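Local coordinates for periplasmic binding protein (Pseudomonas aeruginosa, PDB 2R79) that binds heme in the periplasm and probably hands it on for uptake across the inner membrane, at residues 163-175 and 248-260. Numbering follows the deposited sequence.
With SO4 (sulfate ion), chain C.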
ATOM      1  N   GLY A 163      24.947  -6.454 -24.372  1.00 18.55           N
ATOM      2  CA  GLY A 163      24.398  -5.294 -23.701  1.00 15.31           C
ATOM      3  C   GLY A 163      24.864  -5.277 -22.255  1.00 17.01           C
ATOM      4  O   GLY A 163      25.094  -4.214 -21.681  1.00 17.94           O
ATOM      5  N   GLY A 164      25.007  -6.460 -21.662  1.00 16.73           N
ATOM      6  CA  GLY A 164      25.463  -6.541 -20.285  1.00 15.10           C
ATOM      7  C   GLY A 164      26.864  -5.978 -20.123  1.00 15.00           C
ATOM      8  O   GLY A 164      27.148  -5.261 -19.162  1.00 16.37           O
ATOM      9  N   ASP A 165      27.747  -6.300 -21.066  1.00 16.17           N
ATOM     10  CA  ASP A 165      29.126  -5.813 -21.036  1.00 17.94           C
ATOM     11  C   ASP A 165      29.156  -4.297 -21.214  1.00 16.48           C
ATOM     12  O   ASP A 165      29.901  -3.596 -20.537  1.00 15.67           O
ATOM     13  CB  ASP A 165      29.950  -6.471 -22.150  1.00 19.08           C
ATOM     14  CG  ASP A 165      31.375  -5.943 -22.210  1.00 23.01           C
ATOM     15  OD1 ASP A 165      32.138  -6.184 -21.255  1.00 24.61           O
ATOM     16  OD2 ASP A 165      31.736  -5.283 -23.212  1.00 24.72           O
ATOM     17  N   TRP A 166      28.338  -3.805 -22.139  1.00 17.35           N
ATOM     18  CA  TRP A 166      28.246  -2.377 -22.414  1.00 16.30           C
ATOM     19  C   TRP A 166      27.824  -1.659 -21.132  1.00 16.60           C
ATOM     20  O   TRP A 166      28.392  -0.627 -20.761  1.00 16.12           O
ATOM     21  CB  TRP A 166      27.210  -2.130 -23.501  1.00 17.82           C
ATOM     22  CG  TRP A 166      27.155  -0.728 -23.996  1.00 20.72           C
ATOM     23  CD1 TRP A 166      27.818  -0.210 -25.079  1.00 18.53           C
ATOM     24  CD2 TRP A 166      26.358   0.337 -23.467  1.00 20.61           C
ATOM     25  NE1 TRP A 166      27.470   1.104 -25.259  1.00 19.32           N
ATOM     26  CE2 TRP A 166      26.575   1.468 -24.286  1.00 20.69           C
ATOM     27  CE3 TRP A 166      25.475   0.446 -22.381  1.00 19.91           C
ATOM     28  CZ2 TRP A 166      25.942   2.695 -24.057  1.00 20.08           C
ATOM     29  CZ3 TRP A 166      24.844   1.668 -22.151  1.00 20.97           C
ATOM     30  CH2 TRP A 166      25.082   2.775 -22.989  1.00 18.91           C
ATOM     31  N   VAL A 167      26.826  -2.211 -20.454  1.00 14.56           N
ATOM     32  CA  VAL A 167      26.338  -1.621 -19.217  1.00 15.27           C
ATOM     33  C   VAL A 167      27.387  -1.629 -18.105  1.00 16.67           C
ATOM     34  O   VAL A 167      27.506  -0.659 -17.351  1.00 17.16           O
ATOM     35  CB  VAL A 167      25.052  -2.337 -18.732  1.00 15.38           C
ATOM     36  CG1 VAL A 167      24.753  -1.972 -17.279  1.00 13.26           C
ATOM     37  CG2 VAL A 167      23.881  -1.922 -19.614  1.00 11.03           C
ATOM     38  N   LEU A 168      28.153  -2.708 -17.995  1.00 16.73           N
ATOM     39  CA  LEU A 168      29.172  -2.767 -16.955  1.00 15.88           C
ATOM     40  C   LEU A 168      30.265  -1.742 -17.236  1.00 16.02           C
ATOM     41  O   LEU A 168      30.709  -1.032 -16.334  1.00 16.41           O
ATOM     42  CB  LEU A 168      29.782  -4.175 -16.866  1.00 15.11           C
ATOM     43  CG  LEU A 168      28.901  -5.303 -16.312  1.00 15.39           C
ATOM     44  CD1 LEU A 168      29.689  -6.625 -16.297  1.00 16.58           C
ATOM     45  CD2 LEU A 168      28.443  -4.951 -14.906  1.00 12.11           C
ATOM     46  N   ASN A 169      30.694  -1.662 -18.489  1.00 17.42           N
ATOM     47  CA  ASN A 169      31.736  -0.712 -18.853  1.00 19.90           C
ATOM     48  C   ASN A 169      31.287   0.727 -18.667  1.00 18.61           C
ATOM     49  O   ASN A 169      31.992   1.529 -18.061  1.00 18.66           O
ATOM     50  CB  ASN A 169      32.193  -0.929 -20.299  1.00 24.04           C
ATOM     51  CG  ASN A 169      33.012  -2.202 -20.463  1.00 33.20           C
ATOM     52  OD1 ASN A 169      33.981  -2.427 -19.731  1.00 36.05           O
ATOM     53  ND2 ASN A 169      32.630  -3.041 -21.425  1.00 35.99           N
ATOM     54  N   ARG A 170      30.105   1.051 -19.176  1.00 18.05           N
ATOM     55  CA  ARG A 170      29.592   2.403 -19.059  1.00 16.77           C
ATOM     56  C   ARG A 170      29.335   2.817 -17.623  1.00 16.98           C
ATOM     57  O   ARG A 170      29.285   4.006 -17.330  1.00 19.25           O
ATOM     58  CB  ARG A 170      28.320   2.550 -19.884  1.00 17.08           C
ATOM     59  CG  ARG A 170      28.567   2.497 -21.382  1.00 17.09           C
ATOM     60  CD  ARG A 170      29.178   3.781 -21.865  1.00 15.03           C
ATOM     61  NE  ARG A 170      29.385   3.776 -23.304  1.00 19.65           N
ATOM     62  CZ  ARG A 170      29.609   4.875 -24.021  1.00 23.02           C
ATOM     63  NH1 ARG A 170      29.648   6.062 -23.424  1.00 20.12           N
ATOM     64  NH2 ARG A 170      29.796   4.792 -25.331  1.00 20.02           N
ATOM     65  N   ALA A 171      29.178   1.850 -16.725  1.00 16.13           N
ATOM     66  CA  ALA A 171      28.943   2.169 -15.317  1.00 15.58           C
ATOM     67  C   ALA A 171      30.245   2.241 -14.519  1.00 15.38           C
ATOM     68  O   ALA A 171      30.224   2.405 -13.304  1.00 16.05           O
ATOM     69  CB  ALA A 171      27.985   1.152 -14.687  1.00 11.92           C
ATOM     70  N   GLY A 172      31.378   2.103 -15.200  1.00 17.03           N
ATOM     71  CA  GLY A 172      32.661   2.188 -14.519  1.00 17.32           C
ATOM     72  C   GLY A 172      33.270   0.904 -13.975  1.00 18.29           C
ATOM     73  O   GLY A 172      34.221   0.958 -13.205  1.00 20.14           O
ATOM     74  N   ALA A 173      32.748  -0.251 -14.369  1.00 17.82           N
ATOM     75  CA  ALA A 173      33.284  -1.519 -13.879  1.00 17.83           C
ATOM     76  C   ALA A 173      34.098  -2.223 -14.951  1.00 17.93           C
ATOM     77  O   ALA A 173      34.058  -1.836 -16.119  1.00 15.91           O
ATOM     78  CB  ALA A 173      32.146  -2.422 -13.422  1.00 15.80           C
ATOM     79  N   ARG A 174      34.845  -3.245 -14.538  1.00 19.66           N
ATOM     80  CA  ARG A 174      35.653  -4.061 -15.456  1.00 20.46           C
ATOM     81  C   ARG A 174      34.973  -5.418 -15.561  1.00 19.61           C
ATOM     82  O   ARG A 174      34.839  -6.123 -14.558  1.00 20.25           O
ATOM     83  CB  ARG A 174      37.067  -4.278 -14.908  1.00 23.47           C
ATOM     84  CG  ARG A 174      37.931  -3.028 -14.833  1.00 32.80           C
ATOM     85  CD  ARG A 174      38.811  -2.865 -16.057  1.00 35.80           C
ATOM     86  NE  ARG A 174      39.808  -1.818 -15.851  1.00 43.11           N
ATOM     87  CZ  ARG A 174      39.594  -0.515 -16.035  1.00 45.90           C
ATOM     88  NH1 ARG A 174      38.406  -0.078 -16.440  1.00 47.58           N
ATOM     89  NH2 ARG A 174      40.570   0.353 -15.801  1.00 46.08           N
ATOM     90  N   ASN A 175      34.533  -5.785 -16.759  1.00 18.50           N
ATOM     91  CA  ASN A 175      33.879  -7.075 -16.937  1.00 17.11           C
ATOM     92  C   ASN A 175      34.963  -8.147 -16.808  1.00 18.92           C
ATOM     93  O   ASN A 175      35.924  -8.159 -17.571  1.00 16.88           O
ATOM     94  CB  ASN A 175      33.217  -7.148 -18.315  1.00 15.89           C
ATOM     95  CG  ASN A 175      32.356  -8.391 -18.485  1.00 16.58           C
ATOM     96  OD1 ASN A 175      31.744  -8.591 -19.539  1.00 18.06           O
ATOM     97  ND2 ASN A 175      32.298  -9.229 -17.450  1.00 12.38           N
ATOM     98  N   LEU A 248      18.544   3.222 -19.888  1.00 21.13           N
ATOM     99  CA  LEU A 248      19.907   2.860 -19.509  1.00 22.17           C
ATOM    100  C   LEU A 248      20.649   3.962 -18.767  1.00 22.90           C
ATOM    101  O   LEU A 248      21.357   3.687 -17.802  1.00 25.14           O
ATOM    102  CB  LEU A 248      20.714   2.417 -20.735  1.00 20.18           C
ATOM    103  CG  LEU A 248      20.329   1.019 -21.223  1.00 20.66           C
ATOM    104  CD1 LEU A 248      21.161   0.637 -22.433  1.00 19.57           C
ATOM    105  CD2 LEU A 248      20.544   0.009 -20.089  1.00 19.58           C
ATOM    106  N   PRO A 249      20.500   5.226 -19.197  1.00 23.51           N
ATOM    107  CA  PRO A 249      21.213   6.281 -18.474  1.00 23.53           C
ATOM    108  C   PRO A 249      20.872   6.298 -16.981  1.00 24.54           C
ATOM    109  O   PRO A 249      21.764   6.433 -16.141  1.00 27.25           O
ATOM    110  CB  PRO A 249      20.775   7.545 -19.201  1.00 23.08           C
ATOM    111  CG  PRO A 249      20.673   7.066 -20.615  1.00 21.26           C
ATOM    112  CD  PRO A 249      19.918   5.752 -20.444  1.00 22.86           C
ATOM    113  N   ASP A 250      19.594   6.151 -16.644  1.00 23.89           N
ATOM    114  CA  ASP A 250      19.206   6.134 -15.237  1.00 23.57           C
ATOM    115  C   ASP A 250      19.765   4.871 -14.606  1.00 21.93           C
ATOM    116  O   ASP A 250      20.167   4.877 -13.447  1.00 21.82           O
ATOM    117  CB  ASP A 250      17.686   6.161 -15.074  1.00 26.51           C
ATOM    118  CG  ASP A 250      17.072   7.469 -15.538  1.00 32.60           C
ATOM    119  OD1 ASP A 250      17.513   8.543 -15.071  1.00 33.02           O
ATOM    120  OD2 ASP A 250      16.139   7.425 -16.369  1.00 38.01           O
ATOM    121  N   GLY A 251      19.796   3.793 -15.386  1.00 20.31           N
ATOM    122  CA  GLY A 251      20.325   2.531 -14.900  1.00 20.95           C
ATOM    123  C   GLY A 251      21.810   2.639 -14.594  1.00 19.92           C
ATOM    124  O   GLY A 251      22.279   2.128 -13.581  1.00 22.69           O
ATOM    125  N   LEU A 252      22.550   3.316 -15.466  1.00 18.20           N
ATOM    126  CA  LEU A 252      23.982   3.503 -15.266  1.00 17.42           C
ATOM    127  C   LEU A 252      24.269   4.323 -14.009  1.00 17.50           C
ATOM    128  O   LEU A 252      25.258   4.076 -13.307  1.00 17.69           O
ATOM    129  CB  LEU A 252      24.607   4.200 -16.480  1.00 15.48           C
ATOM    130  CG  LEU A 252      24.559   3.469 -17.829  1.00 13.69           C
ATOM    131  CD1 LEU A 252      25.156   4.355 -18.892  1.00 11.53           C
ATOM    132  CD2 LEU A 252      25.320   2.158 -17.757  1.00 11.43           C
ATOM    133  N   ALA A 253      23.403   5.291 -13.715  1.00 17.06           N
ATOM    134  CA  ALA A 253      23.596   6.143 -12.543  1.00 17.63           C
ATOM    135  C   ALA A 253      23.496   5.337 -11.264  1.00 17.90           C
ATOM    136  O   ALA A 253      24.261   5.544 -10.329  1.00 19.07           O
ATOM    137  CB  ALA A 253      22.567   7.274 -12.526  1.00 19.00           C
ATOM    138  N   ALA A 254      22.543   4.418 -11.226  1.00 18.64           N
ATOM    139  CA  ALA A 254      22.350   3.580 -10.056  1.00 19.85           C
ATOM    140  C   ALA A 254      23.519   2.605  -9.909  1.00 21.07           C
ATOM    141  O   ALA A 254      24.085   2.473  -8.825  1.00 23.81           O
ATOM    142  CB  ALA A 254      21.033   2.823 -10.172  1.00 19.68           C
ATOM    143  N   LEU A 255      23.886   1.930 -10.996  1.00 19.36           N
ATOM    144  CA  LEU A 255      25.000   0.982 -10.949  1.00 20.88           C
ATOM    145  C   LEU A 255      26.326   1.629 -10.566  1.00 20.81           C
ATOM    146  O   LEU A 255      27.041   1.123  -9.701  1.00 21.35           O
ATOM    147  CB  LEU A 255      25.170   0.272 -12.297  1.00 19.59           C
ATOM    148  CG  LEU A 255      24.264  -0.926 -12.557  1.00 23.59           C
ATOM    149  CD1 LEU A 255      24.422  -1.372 -13.989  1.00 23.86           C
ATOM    150  CD2 LEU A 255      24.612  -2.057 -11.600  1.00 21.36           C
ATOM    151  N   SER A 256      26.660   2.746 -11.211  1.00 21.08           N
ATOM    152  CA  SER A 256      27.925   3.412 -10.924  1.00 21.58           C
ATOM    153  C   SER A 256      27.978   3.888  -9.481  1.00 21.65           C
ATOM    154  O   SER A 256      29.051   3.927  -8.880  1.00 23.70           O
ATOM    155  CB  SER A 256      28.178   4.575 -11.910  1.00 21.45           C
ATOM    156  OG  SER A 256      27.217   5.610 -11.799  1.00 24.79           O
ATOM    157  N   ALA A 257      26.821   4.227  -8.911  1.00 20.99           N
ATOM    158  CA  ALA A 257      26.770   4.662  -7.514  1.00 20.59           C
ATOM    159  C   ALA A 257      27.097   3.463  -6.615  1.00 21.17           C
ATOM    160  O   ALA A 257      27.777   3.602  -5.594  1.00 23.19           O
ATOM    161  CB  ALA A 257      25.389   5.220  -7.175  1.00 18.64           C
ATOM    162  N   ALA A 258      26.615   2.284  -7.003  1.00 19.60           N
ATOM    163  CA  ALA A 258      26.880   1.057  -6.246  1.00 18.98           C
ATOM    164  C   ALA A 258      28.339   0.615  -6.434  1.00 20.55           C
ATOM    165  O   ALA A 258      28.936   0.032  -5.530  1.00 18.95           O
ATOM    166  CB  ALA A 258      25.947  -0.052  -6.700  1.00 16.46           C
ATOM    167  N   PHE A 259      28.901   0.897  -7.614  1.00 20.02           N
ATOM    168  CA  PHE A 259      30.283   0.531  -7.932  1.00 19.83           C
ATOM    169  C   PHE A 259      31.321   1.450  -7.272  1.00 21.97           C
ATOM    170  O   PHE A 259      32.447   1.028  -7.009  1.00 23.77           O
ATOM    171  CB  PHE A 259      30.486   0.524  -9.453  1.00 17.73           C
ATOM    172  CG  PHE A 259      29.754  -0.593 -10.170  1.00 15.62           C
ATOM    173  CD1 PHE A 259      29.600  -0.560 -11.551  1.00 15.92           C
ATOM    174  CD2 PHE A 259      29.235  -1.680  -9.467  1.00 16.31           C
ATOM    175  CE1 PHE A 259      28.938  -1.590 -12.228  1.00 15.49           C
ATOM    176  CE2 PHE A 259      28.572  -2.717 -10.131  1.00 15.27           C
ATOM    177  CZ  PHE A 259      28.425  -2.670 -11.514  1.00 17.08           C
ATOM    178  N   TYR A 260      30.942   2.703  -7.021  1.00 21.81           N
ATOM    179  CA  TYR A 260      31.825   3.677  -6.370  1.00 19.88           C
ATOM    180  C   TYR A 260      31.038   4.285  -5.220  1.00 20.73           C
ATOM    181  O   TYR A 260      30.638   5.443  -5.280  1.00 19.84           O
ATOM    182  CB  TYR A 260      32.231   4.788  -7.340  1.00 17.08           C
ATOM    183  CG  TYR A 260      33.011   4.308  -8.526  1.00 15.09           C
ATOM    184  CD1 TYR A 260      32.364   3.825  -9.662  1.00 14.51           C
ATOM    185  CD2 TYR A 260      34.406   4.263  -8.489  1.00 15.68           C
ATOM    186  CE1 TYR A 260      33.089   3.301 -10.732  1.00 13.78           C
ATOM    187  CE2 TYR A 260      35.135   3.744  -9.548  1.00 14.51           C
ATOM    188  CZ  TYR A 260      34.471   3.264 -10.666  1.00 15.70           C
ATOM    189  OH  TYR A 260      35.193   2.762 -11.723  1.00 18.97           O
TER
HETATM  190  S   SO4 C 910      29.963   2.165 -27.997  1.00 64.31           S
HETATM  191  O1  SO4 C 910      30.151   2.672 -29.396  1.00 64.66           O
HETATM  192  O2  SO4 C 910      30.361   0.719 -27.867  1.00 65.47           O
HETATM  193  O3  SO4 C 910      30.810   3.032 -27.119  1.00 66.72           O
HETATM  194  O4  SO4 C 910      28.548   2.323 -27.540  1.00 62.63           O
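Ala171 meets helix 248-259 where the two backbones come closest, its CA 4.7 Å from CA of Ser256. Its CB rests on Leu255 CB and Phe259 CE1. Helices 163-170 and 248-259 cross at -58°, their axes 9.7 Å apart at closest.

Most of the remaining contacts are apolar. Val167 puts CG1 against Leu255 CD1 at 3.4 Å, and its CG2 meets Leu248 CD2. With CG anti to the backbone N (chi1 -172°), the Trp166 ring reaches Leu248, CZ3 to CD1 at 3.8 Å. Leu252 sets methyl CD2 against the carbonyl oxygen of Val167. Ala173 CB is 3.5 Å from Phe259 CE1, and Leu168 CD2 approaches CZ.

One hydrogen bond crosses: Tyr260 OH to Gly172 O, 2.5 Å, in the carbonyl plane on a lone pair. Gly172, with positive phi, closes helix 163-170 in a Schellman motif.

Arg170 CG lies over one face of the Trp166 ring. Trp166 NE1 and Arg170 NH2 both donate to a sulfate, probably from the crystallisation liquor.

The Val167 side chain is about 10 Å from a bound heme, outside its pocket. Probably within one lobe of a two-lobed fold, the helices lie between helix 111-135, touched by Leu248, and strand 143-150, touched by Leu168.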